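PDB 3WO8: beta-N-acetylglucosaminidase, which probably hydrolyses terminal non-reducing N-acetyl-D-hexosamine residues from N-acetyl-beta-D-hexosaminides, as a member of glycosyl hydrolase family 3. Local coordinates for residues B[59-64]-B[335-340]; B[379-384]-B[463-468]; B[387-392]-B[408-413]. All coordinates share one frame; numbering follows the deposited sequence.

Contact 1: residues B[59-64]-B[335-340]; sequences FMSFLS and FLADVS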
loop_
_atom_site.group_PDB
_atom_site.type_symbol
_atom_site.label_atom_id
_atom_site.label_comp_id
_atom_site.label_asym_id
_atom_site.label_seq_id
_atom_site.Cartn_x
_atom_site.Cartn_y
_atom_site.Cartn_z
ATOM N N PHE B 59 14.704 8.784 0.476
ATOM C CA PHE B 59 14.689 9.575 1.691
ATOM C C PHE B 59 15.008 8.681 2.873
ATOM O O PHE B 59 15.763 9.045 3.722
ATOM C CB PHE B 59 13.331 10.298 1.839
ATOM C CG PHE B 59 13.328 11.495 2.781
ATOM C CD1 PHE B 59 14.484 11.975 3.378
ATOM C CD2 PHE B 59 12.136 12.133 3.057
ATOM C CE1 PHE B 59 14.434 13.041 4.243
ATOM C CE2 PHE B 59 12.074 13.213 3.892
ATOM C CZ PHE B 59 13.224 13.670 4.495
ATOM N N MET B 60 14.456 7.485 2.921
ATOM C CA MET B 60 14.674 6.597 4.079
ATOM C C MET B 60 16.103 6.082 4.035
ATOM O O MET B 60 16.745 5.908 5.046
ATOM C CB MET B 60 13.699 5.407 4.031
ATOM C CG MET B 60 12.254 5.750 4.347
ATOM S SD MET B 60 12.134 6.137 6.095
ATOM C CE MET B 60 10.372 6.276 6.300
ATOM N N SER B 61 16.591 5.789 2.845
ATOM C CA SER B 61 17.970 5.381 2.693
ATOM C C SER B 61 18.944 6.448 3.187
ATOM O O SER B 61 19.920 6.149 3.839
ATOM C CB SER B 61 18.278 5.156 1.228
ATOM O OG SER B 61 19.613 4.760 1.093
ATOM N N PHE B 62 18.681 7.691 2.818
ATOM C CA PHE B 62 19.423 8.834 3.315
ATOM C C PHE B 62 19.323 8.944 4.841
ATOM O O PHE B 62 20.348 9.093 5.503
ATOM C CB PHE B 62 18.926 10.123 2.647
ATOM C CG PHE B 62 19.482 11.364 3.251
ATOM C CD1 PHE B 62 20.756 11.803 2.909
ATOM C CD2 PHE B 62 18.745 12.088 4.181
ATOM C CE1 PHE B 62 21.290 12.954 3.464
ATOM C CE2 PHE B 62 19.273 13.233 4.753
ATOM C CZ PHE B 62 20.545 13.671 4.380
ATOM N N LEU B 63 18.130 8.884 5.407
ATOM C CA LEU B 63 18.027 9.109 6.836
ATOM C C LEU B 63 18.787 8.016 7.511
ATOM O O LEU B 63 19.387 8.183 8.591
ATOM C CB LEU B 63 16.598 9.078 7.305
ATOM C CG LEU B 63 15.807 10.252 6.771
ATOM C CD1 LEU B 63 14.307 10.033 6.935
ATOM C CD2 LEU B 63 16.248 11.529 7.478
ATOM N N SER B 64 18.798 6.875 6.857
ATOM C CA SER B 64 19.342 5.704 7.495
ATOM C C SER B 64 20.852 5.852 7.656
ATOM O O SER B 64 21.388 5.656 8.740
ATOM C CB SER B 64 18.992 4.462 6.682
ATOM O OG SER B 64 19.326 3.307 7.401
ATOM N N PHE B 335 16.192 0.045 1.994
ATOM C CA PHE B 335 17.096 -0.953 1.428
ATOM C C PHE B 335 16.769 -1.127 -0.034
ATOM O O PHE B 335 17.632 -1.522 -0.829
ATOM C CB PHE B 335 17.110 -2.282 2.195
ATOM C CG PHE B 335 15.921 -3.202 1.948
ATOM C CD1 PHE B 335 14.709 -2.997 2.592
ATOM C CD2 PHE B 335 16.053 -4.322 1.133
ATOM C CE1 PHE B 335 13.634 -3.845 2.387
ATOM C CE2 PHE B 335 14.982 -5.179 0.920
ATOM C CZ PHE B 335 13.779 -4.946 1.557
ATOM N N LEU B 336 15.525 -0.804 -0.411
ATOM C CA LEU B 336 15.151 -1.070 -1.760
ATOM C C LEU B 336 15.901 -0.073 -2.682
ATOM O O LEU B 336 16.313 -0.399 -3.783
ATOM C CB LEU B 336 13.622 -1.082 -1.913
ATOM C CG LEU B 336 13.030 -2.348 -1.308
ATOM C CD1 LEU B 336 11.526 -2.300 -1.103
ATOM C CD2 LEU B 336 13.372 -3.565 -2.147
ATOM N N ALA B 337 16.101 1.141 -2.215
ATOM C CA ALA B 337 16.971 2.071 -2.953
ATOM C C ALA B 337 18.328 1.459 -3.204
ATOM O O ALA B 337 18.847 1.483 -4.326
ATOM C CB ALA B 337 17.122 3.377 -2.188
ATOM N N ASP B 338 18.900 0.878 -2.160
ATOM C CA ASP B 338 20.255 0.367 -2.259
ATOM C C ASP B 338 20.268 -0.797 -3.167
ATOM O O ASP B 338 21.181 -0.902 -4.016
ATOM C CB ASP B 338 20.813 -0.057 -0.903
ATOM C CG ASP B 338 20.870 1.065 0.069
ATOM O OD1 ASP B 338 21.270 2.180 -0.314
ATOM O OD2 ASP B 338 20.502 0.838 1.219
ATOM N N VAL B 339 19.275 -1.678 -3.006
ATOM C CA VAL B 339 19.197 -2.849 -3.864
ATOM C C VAL B 339 19.147 -2.408 -5.312
ATOM O O VAL B 339 19.770 -3.008 -6.168
ATOM C CB VAL B 339 17.968 -3.687 -3.540
ATOM C CG1 VAL B 339 17.746 -4.752 -4.605
ATOM C CG2 VAL B 339 18.153 -4.340 -2.195
ATOM N N SER B 340 18.438 -1.317 -5.588
ATOM C CA SER B 340 18.258 -0.887 -6.960
ATOM C C SER B 340 19.550 -0.326 -7.497
ATOM O O SER B 340 19.967 -0.680 -8.624
ATOM C CB SER B 340 17.153 0.148 -7.088
ATOM O OG SER B 340 16.176 -0.031 -6.069
#

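Contact 2: residues B[379-384]-B[463-468]; sequences DQIPEI and ISIYKS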
loop_
_atom_site.group_PDB
_atom_site.type_symbol
_atom_site.label_atom_id
_atom_site.label_comp_id
_atom_site.label_asym_id
_atom_site.label_seq_id
_atom_site.Cartn_x
_atom_site.Cartn_y
_atom_site.Cartn_z
ATOM N N ASP B 379 5.858 6.018 -18.640
ATOM C CA ASP B 379 5.158 7.308 -18.464
ATOM C C ASP B 379 5.768 8.190 -17.371
ATOM O O ASP B 379 5.724 9.426 -17.425
ATOM C CB ASP B 379 3.705 7.090 -18.096
ATOM C CG ASP B 379 2.905 6.492 -19.196
ATOM O OD1 ASP B 379 3.396 6.398 -20.336
ATOM O OD2 ASP B 379 1.745 6.108 -18.917
ATOM N N GLN B 380 6.321 7.538 -16.370
ATOM C CA GLN B 380 6.823 8.230 -15.181
ATOM C C GLN B 380 8.246 8.831 -15.315
ATOM O O GLN B 380 8.683 9.637 -14.480
ATOM C CB GLN B 380 6.760 7.265 -14.019
ATOM C CG GLN B 380 6.107 7.844 -12.788
ATOM C CD GLN B 380 6.052 6.776 -11.741
ATOM O OE1 GLN B 380 5.530 5.670 -12.019
ATOM N NE2 GLN B 380 6.636 7.048 -10.549
ATOM N N ILE B 381 8.944 8.459 -16.383
ATOM C CA ILE B 381 10.327 8.847 -16.569
ATOM C C ILE B 381 10.528 10.356 -16.676
ATOM O O ILE B 381 11.500 10.881 -16.131
ATOM C CB ILE B 381 10.905 8.122 -17.782
ATOM C CG1 ILE B 381 11.043 6.645 -17.433
ATOM C CG2 ILE B 381 12.252 8.711 -18.175
ATOM C CD1 ILE B 381 11.480 5.764 -18.571
ATOM N N PRO B 382 9.622 11.086 -17.357
ATOM C CA PRO B 382 9.958 12.511 -17.432
ATOM C C PRO B 382 9.881 13.241 -16.110
ATOM O O PRO B 382 10.738 14.072 -15.831
ATOM C CB PRO B 382 8.952 13.054 -18.423
ATOM C CG PRO B 382 8.649 11.909 -19.298
ATOM C CD PRO B 382 8.604 10.726 -18.352
ATOM N N GLU B 383 8.910 12.913 -15.271
ATOM C CA GLU B 383 8.864 13.544 -13.908
ATOM C C GLU B 383 10.126 13.211 -13.084
ATOM O O GLU B 383 10.570 14.022 -12.275
ATOM C CB GLU B 383 7.561 13.245 -13.137
ATOM C CG GLU B 383 7.651 12.330 -11.931
ATOM C CD GLU B 383 8.037 13.070 -10.631
ATOM O OE1 GLU B 383 7.597 14.208 -10.366
ATOM O OE2 GLU B 383 8.784 12.484 -9.831
ATOM N N ILE B 384 10.716 12.041 -13.330
ATOM C CA ILE B 384 11.897 11.616 -12.604
ATOM C C ILE B 384 13.081 12.452 -13.064
ATOM O O ILE B 384 13.755 13.085 -12.279
ATOM C CB ILE B 384 12.215 10.106 -12.829
ATOM C CG1 ILE B 384 11.093 9.205 -12.272
ATOM C CG2 ILE B 384 13.539 9.740 -12.170
ATOM C CD1 ILE B 384 11.179 7.774 -12.759
ATOM N N ILE B 463 12.626 3.899 -9.211
ATOM C CA ILE B 463 13.747 4.011 -8.272
ATOM C C ILE B 463 15.085 3.731 -8.963
ATOM O O ILE B 463 16.093 4.388 -8.724
ATOM C CB ILE B 463 13.553 3.127 -7.028
ATOM C CG1 ILE B 463 14.621 3.409 -5.965
ATOM C CG2 ILE B 463 13.622 1.675 -7.414
ATOM C CD1 ILE B 463 14.966 4.868 -5.759
ATOM N N SER B 464 15.082 2.796 -9.883
ATOM C CA SER B 464 16.338 2.432 -10.531
ATOM C C SER B 464 16.825 3.554 -11.403
ATOM O O SER B 464 17.970 3.920 -11.342
ATOM C CB SER B 464 16.157 1.140 -11.309
ATOM O OG SER B 464 15.625 0.145 -10.416
ATOM N N ILE B 465 15.926 4.120 -12.196
ATOM C CA ILE B 465 16.231 5.283 -13.056
ATOM C C ILE B 465 16.641 6.488 -12.197
ATOM O O ILE B 465 17.624 7.141 -12.491
ATOM C CB ILE B 465 15.032 5.636 -13.979
ATOM C CG1 ILE B 465 14.769 4.482 -14.929
ATOM C CG2 ILE B 465 15.331 6.852 -14.815
ATOM C CD1 ILE B 465 13.739 4.727 -15.996
ATOM N N TYR B 466 15.917 6.753 -11.122
ATOM C CA TYR B 466 16.270 7.841 -10.244
ATOM C C TYR B 466 17.676 7.663 -9.691
ATOM O O TYR B 466 18.522 8.545 -9.842
ATOM C CB TYR B 466 15.287 7.886 -9.097
ATOM C CG TYR B 466 15.507 8.985 -8.102
ATOM C CD1 TYR B 466 15.242 10.297 -8.422
ATOM C CD2 TYR B 466 15.941 8.705 -6.826
ATOM C CE1 TYR B 466 15.419 11.318 -7.497
ATOM C CE2 TYR B 466 16.139 9.713 -5.895
ATOM C CZ TYR B 466 15.874 11.008 -6.233
ATOM O OH TYR B 466 16.069 11.970 -5.310
ATOM N N LYS B 467 17.933 6.516 -9.059
ATOM C CA LYS B 467 19.253 6.229 -8.519
ATOM C C LYS B 467 20.348 6.370 -9.570
ATOM O O LYS B 467 21.373 6.988 -9.296
ATOM C CB LYS B 467 19.339 4.843 -7.900
ATOM C CG LYS B 467 18.464 4.587 -6.680
ATOM C CD LYS B 467 18.708 5.528 -5.510
ATOM C CE LYS B 467 20.159 5.563 -5.080
ATOM N NZ LYS B 467 20.207 6.096 -3.685
ATOM N N SER B 468 20.167 5.842 -10.767
ATOM C CA SER B 468 21.195 6.053 -11.795
ATOM C C SER B 468 21.601 7.537 -12.011
ATOM O O SER B 468 22.780 7.831 -12.142
ATOM C CB SER B 468 20.742 5.500 -13.137
ATOM O OG SER B 468 20.501 4.121 -13.034
#

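Contact 3: residues B[387-392]-B[408-413]; sequences RFFEVE and GDLIFD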
loop_
_atom_site.group_PDB
_atom_site.type_symbol
_atom_site.label_atom_id
_atom_site.label_comp_id
_atom_site.label_asym_id
_atom_site.label_seq_id
_atom_site.Cartn_x
_atom_site.Cartn_y
_atom_site.Cartn_z
ATOM N N ARG B 387 13.739 16.001 -12.081
ATOM C CA ARG B 387 14.354 16.313 -10.788
ATOM C C ARG B 387 15.793 16.751 -10.919
ATOM O O ARG B 387 16.325 17.370 -10.016
ATOM C CB ARG B 387 14.234 15.143 -9.813
ATOM C CG ARG B 387 12.793 14.854 -9.444
ATOM C CD ARG B 387 12.608 13.809 -8.351
ATOM N NE ARG B 387 11.258 14.032 -7.852
ATOM C CZ ARG B 387 10.938 14.863 -6.858
ATOM N NH1 ARG B 387 9.658 15.003 -6.551
ATOM N NH2 ARG B 387 11.875 15.527 -6.143
ATOM N N PHE B 388 16.399 16.454 -12.060
ATOM C CA PHE B 388 17.797 16.791 -12.351
ATOM C C PHE B 388 18.046 17.703 -13.565
ATOM O O PHE B 388 19.188 17.971 -13.899
ATOM C CB PHE B 388 18.546 15.500 -12.638
ATOM C CG PHE B 388 18.296 14.416 -11.651
ATOM C CD1 PHE B 388 19.071 14.311 -10.516
ATOM C CD2 PHE B 388 17.296 13.477 -11.870
ATOM C CE1 PHE B 388 18.851 13.297 -9.599
ATOM C CE2 PHE B 388 17.069 12.451 -10.965
ATOM C CZ PHE B 388 17.847 12.364 -9.821
ATOM N N PHE B 389 16.996 18.111 -14.263
ATOM C CA PHE B 389 17.099 19.034 -15.394
ATOM C C PHE B 389 15.976 20.089 -15.398
ATOM O O PHE B 389 14.795 19.808 -15.105
ATOM C CB PHE B 389 17.073 18.265 -16.687
ATOM C CG PHE B 389 18.211 17.336 -16.833
ATOM C CD1 PHE B 389 18.186 16.104 -16.236
ATOM C CD2 PHE B 389 19.342 17.709 -17.558
ATOM C CE1 PHE B 389 19.256 15.246 -16.369
ATOM C CE2 PHE B 389 20.418 16.856 -17.688
ATOM C CZ PHE B 389 20.369 15.623 -17.095
ATOM N N GLU B 390 16.358 21.306 -15.772
ATOM C CA GLU B 390 15.434 22.461 -15.718
ATOM C C GLU B 390 14.630 22.600 -17.011
ATOM O O GLU B 390 13.639 23.337 -17.062
ATOM C CB GLU B 390 16.195 23.750 -15.385
ATOM C CG GLU B 390 17.407 24.017 -16.269
ATOM C CD GLU B 390 18.429 24.904 -15.584
ATOM O OE1 GLU B 390 18.838 24.587 -14.444
ATOM O OE2 GLU B 390 18.835 25.919 -16.191
ATOM N N VAL B 391 15.078 21.887 -18.048
ATOM C CA VAL B 391 14.338 21.793 -19.296
ATOM C C VAL B 391 14.470 20.417 -19.969
ATOM O O VAL B 391 15.528 19.812 -19.973
ATOM C CB VAL B 391 14.801 22.884 -20.281
ATOM C CG1 VAL B 391 13.805 23.025 -21.410
ATOM C CG2 VAL B 391 14.991 24.214 -19.563
ATOM N N GLU B 392 13.385 19.948 -20.559
ATOM C CA GLU B 392 13.365 18.634 -21.138
ATOM C C GLU B 392 12.360 18.527 -22.279
ATOM O O GLU B 392 11.211 18.927 -22.150
ATOM C CB GLU B 392 13.174 17.541 -20.072
ATOM C CG GLU B 392 11.928 17.585 -19.221
ATOM C CD GLU B 392 11.669 16.288 -18.429
ATOM O OE1 GLU B 392 10.888 15.451 -18.931
ATOM O OE2 GLU B 392 12.212 16.092 -17.313
ATOM N N GLY B 408 19.511 17.638 -29.345
ATOM C CA GLY B 408 19.478 18.109 -27.954
ATOM C C GLY B 408 20.896 18.329 -27.466
ATOM O O GLY B 408 21.841 17.896 -28.121
ATOM N N ASP B 409 21.074 18.999 -26.337
ATOM C CA ASP B 409 22.425 19.103 -25.747
ATOM C C ASP B 409 22.863 17.723 -25.241
ATOM O O ASP B 409 24.054 17.357 -25.246
ATOM C CB ASP B 409 22.452 20.089 -24.565
ATOM C CG ASP B 409 22.028 21.500 -24.958
ATOM O OD1 ASP B 409 22.101 21.823 -26.174
ATOM O OD2 ASP B 409 21.616 22.261 -24.043
ATOM N N LEU B 410 21.846 16.990 -24.794
ATOM C CA LEU B 410 21.959 15.704 -24.165
ATOM C C LEU B 410 20.697 14.925 -24.530
ATOM O O LEU B 410 19.586 15.456 -24.476
ATOM C CB LEU B 410 22.029 15.922 -22.654
ATOM C CG LEU B 410 22.489 14.787 -21.757
ATOM C CD1 LEU B 410 23.388 13.839 -22.534
ATOM C CD2 LEU B 410 23.189 15.336 -20.521
ATOM N N ILE B 411 20.871 13.674 -24.906
ATOM C CA ILE B 411 19.768 12.797 -25.244
ATOM C C ILE B 411 19.832 11.532 -24.403
ATOM O O ILE B 411 20.904 10.968 -24.251
ATOM C CB ILE B 411 19.906 12.370 -26.686
ATOM C CG1 ILE B 411 20.362 13.590 -27.493
ATOM C CG2 ILE B 411 18.618 11.693 -27.182
ATOM C CD1 ILE B 411 20.102 13.474 -28.967
ATOM N N PHE B 412 18.696 11.098 -23.855
ATOM C CA PHE B 412 18.623 9.918 -23.006
ATOM C C PHE B 412 17.712 9.010 -23.738
ATOM O O PHE B 412 16.552 9.367 -23.956
ATOM C CB PHE B 412 18.035 10.245 -21.655
ATOM C CG PHE B 412 18.990 10.928 -20.716
ATOM C CD1 PHE B 412 20.320 11.155 -21.061
ATOM C CD2 PHE B 412 18.571 11.270 -19.459
ATOM C CE1 PHE B 412 21.186 11.756 -20.152
ATOM C CE2 PHE B 412 19.417 11.877 -18.538
ATOM C CZ PHE B 412 20.724 12.124 -18.873
ATOM N N ASP B 413 18.224 7.861 -24.159
ATOM C CA ASP B 413 17.440 6.948 -24.986
ATOM C C ASP B 413 17.116 5.733 -24.196
ATOM O O ASP B 413 17.958 4.880 -23.992
ATOM C CB ASP B 413 18.198 6.512 -26.230
ATOM C CG ASP B 413 17.414 5.526 -27.054
ATOM O OD1 ASP B 413 16.267 5.229 -26.654
ATOM O OD2 ASP B 413 17.923 5.063 -28.105
#

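Contact 1: residues B[59-64]-B[335-340]
Ser61 holds its OG opposite the backbone N (chi1 -180°), which carries the hydroxyl out from its helix to meet Asp338, whose CG lies opposite the carbonyl carbon (chi1 -61°). The resulting hydrogen bond runs from Ser61 OG to Asp338 OD1 and is weak at 3.4 Å. The carboxylate offers one oxygen rather than both, since Ser61 OG stays 4.0 Å from Asp338 OD2. The same OD1 also has a long, weak ion pair with Lys65, on the same helix as Ser61. Beside this weak polar contact the methyl of Ala337 points at Ser61, with Ser61 CB 4.0 Å from Ala337 CB. Ser61 CA and Phe335 CA, the closest such pair, are 6.5 Å apart; the CB of Phe335 points away, and the small Ser61 and Ala337 meet instead. Helix 53-66 follows strand 42-45 of the TIM barrel, whereas helix 334-342 comes after all eight barrel strands and leads into the C-terminal domain, so the contact is where that helix packs against the barrel. The interface buries 98 Å² in total. On the barrel side Phe59 packs on Ile43 and Ile45. Phe335 also makes a cation-pi contact with Arg105 of the second subunit.

Contact 2: residues B[379-384]-B[463-468]
Ser464 O, on the turn beside Ile465, whose methyl end meets Ile381 across the interface, accepts two bonds from Ser468. Ser468 N donates at 3.0 Å to Ser464 O, and Ser468 OG adds a second bond of 3.1 Å to that oxygen. The two donors come from opposite faces of the carbonyl plane, the hydroxyl tilted 34° from it. The Ser468 hydroxyl thus bonds one turn back in its own helix rather than across the interface. Across the contact everything is apolar. The side chains of Ile381 and Ile465 cross at about a right angle, with Ile381 CD1 3.6 Å from Ile465 CD1. Ile384 works through its other branch: with CG1 beside the backbone N (chi1 -64°), CG2 is directed at the facing helix and sits 3.8 Å from Tyr466 CA. That methyl also lies at the edge of the tyrosine ring, near its plane, and 4.3 Å from Ile465 CG2. The segment axes, 10.1 Å apart at closest, run roughly in the same direction at 30°. Pro382 has no N-H for the preceding turn, which accounts in part for the kink in 379-384. In the C-terminal domain, helix 374-385 lies in the chain between strands 357-363 and 391-397, and helix 462-471 follows strand 453-456 of the same mixed sheet; Tyr466 packs against Tyr54 and Leu55 of barrel helix 53-66, while Ser340 of helix 334-342 touches Ile463 and Ser464.

Contact 3: residues B[387-392]-B[408-413]
Phe389 and Phe412 reach toward each other from opposite directions, and their rings meet with Phe389 CZ 3.9 Å from Phe412 CZ. The planes stand at 87° and the centroids 5.7 Å apart, but the approach is oblique on both rings. A second touch joins Phe389 CE1 to Phe412 CE2 at 4.0 Å, so neighbouring ring carbons on each partner take part. Leu410 lies beside the pair, its CD2 4.2 Å from Phe389 CE2. As Leu410 and Phe412 are two residues apart in extended chain, their side chains leave on the same side and both face Phe389. No hydrogen bond links the segments, and 100 Å² is buried between them. In the next shell, Val358 of strand 357-363 packs against both Phe389 and Leu410, while Phe438 and Leu469 meet Phe412. Backbone hydrogen bonds hold the strands in order: Leu410 and Phe412 with Thr359, Val391 with Val358. Strand 357-363 thus runs between strands 391-397 and 411-415. It is the first strand of a beta-alpha-beta crossover in the mixed sheet of the C-terminal domain; segment 387-392 follows the crossover's helix 374-385 and enters its second strand, so Phe389 meets Leu410 and Phe412 across the first.

From the N terminus, helix 53-66 of the barrel comes first, and contact 1 closes the longest loop when helix 334-342 returns to it after the eight barrel strands. Contact 2 opens afterwards, in series, at helix 374-385 and closes only at the last helix, 462-471. Contact 3 lies wholly within that span, between 387-392 and 408-413, and none of the three cross. Contacts 1 and 2 touch through Ser340 against Ile463 and Ser464; contacts 2 and 3 touch through Tyr466 and Phe388. Contacts 1 and 3 stay about 10 Å apart at their nearest atoms. Barrel, connecting helix, domain helices and C-terminal sheet are thereby joined stepwise.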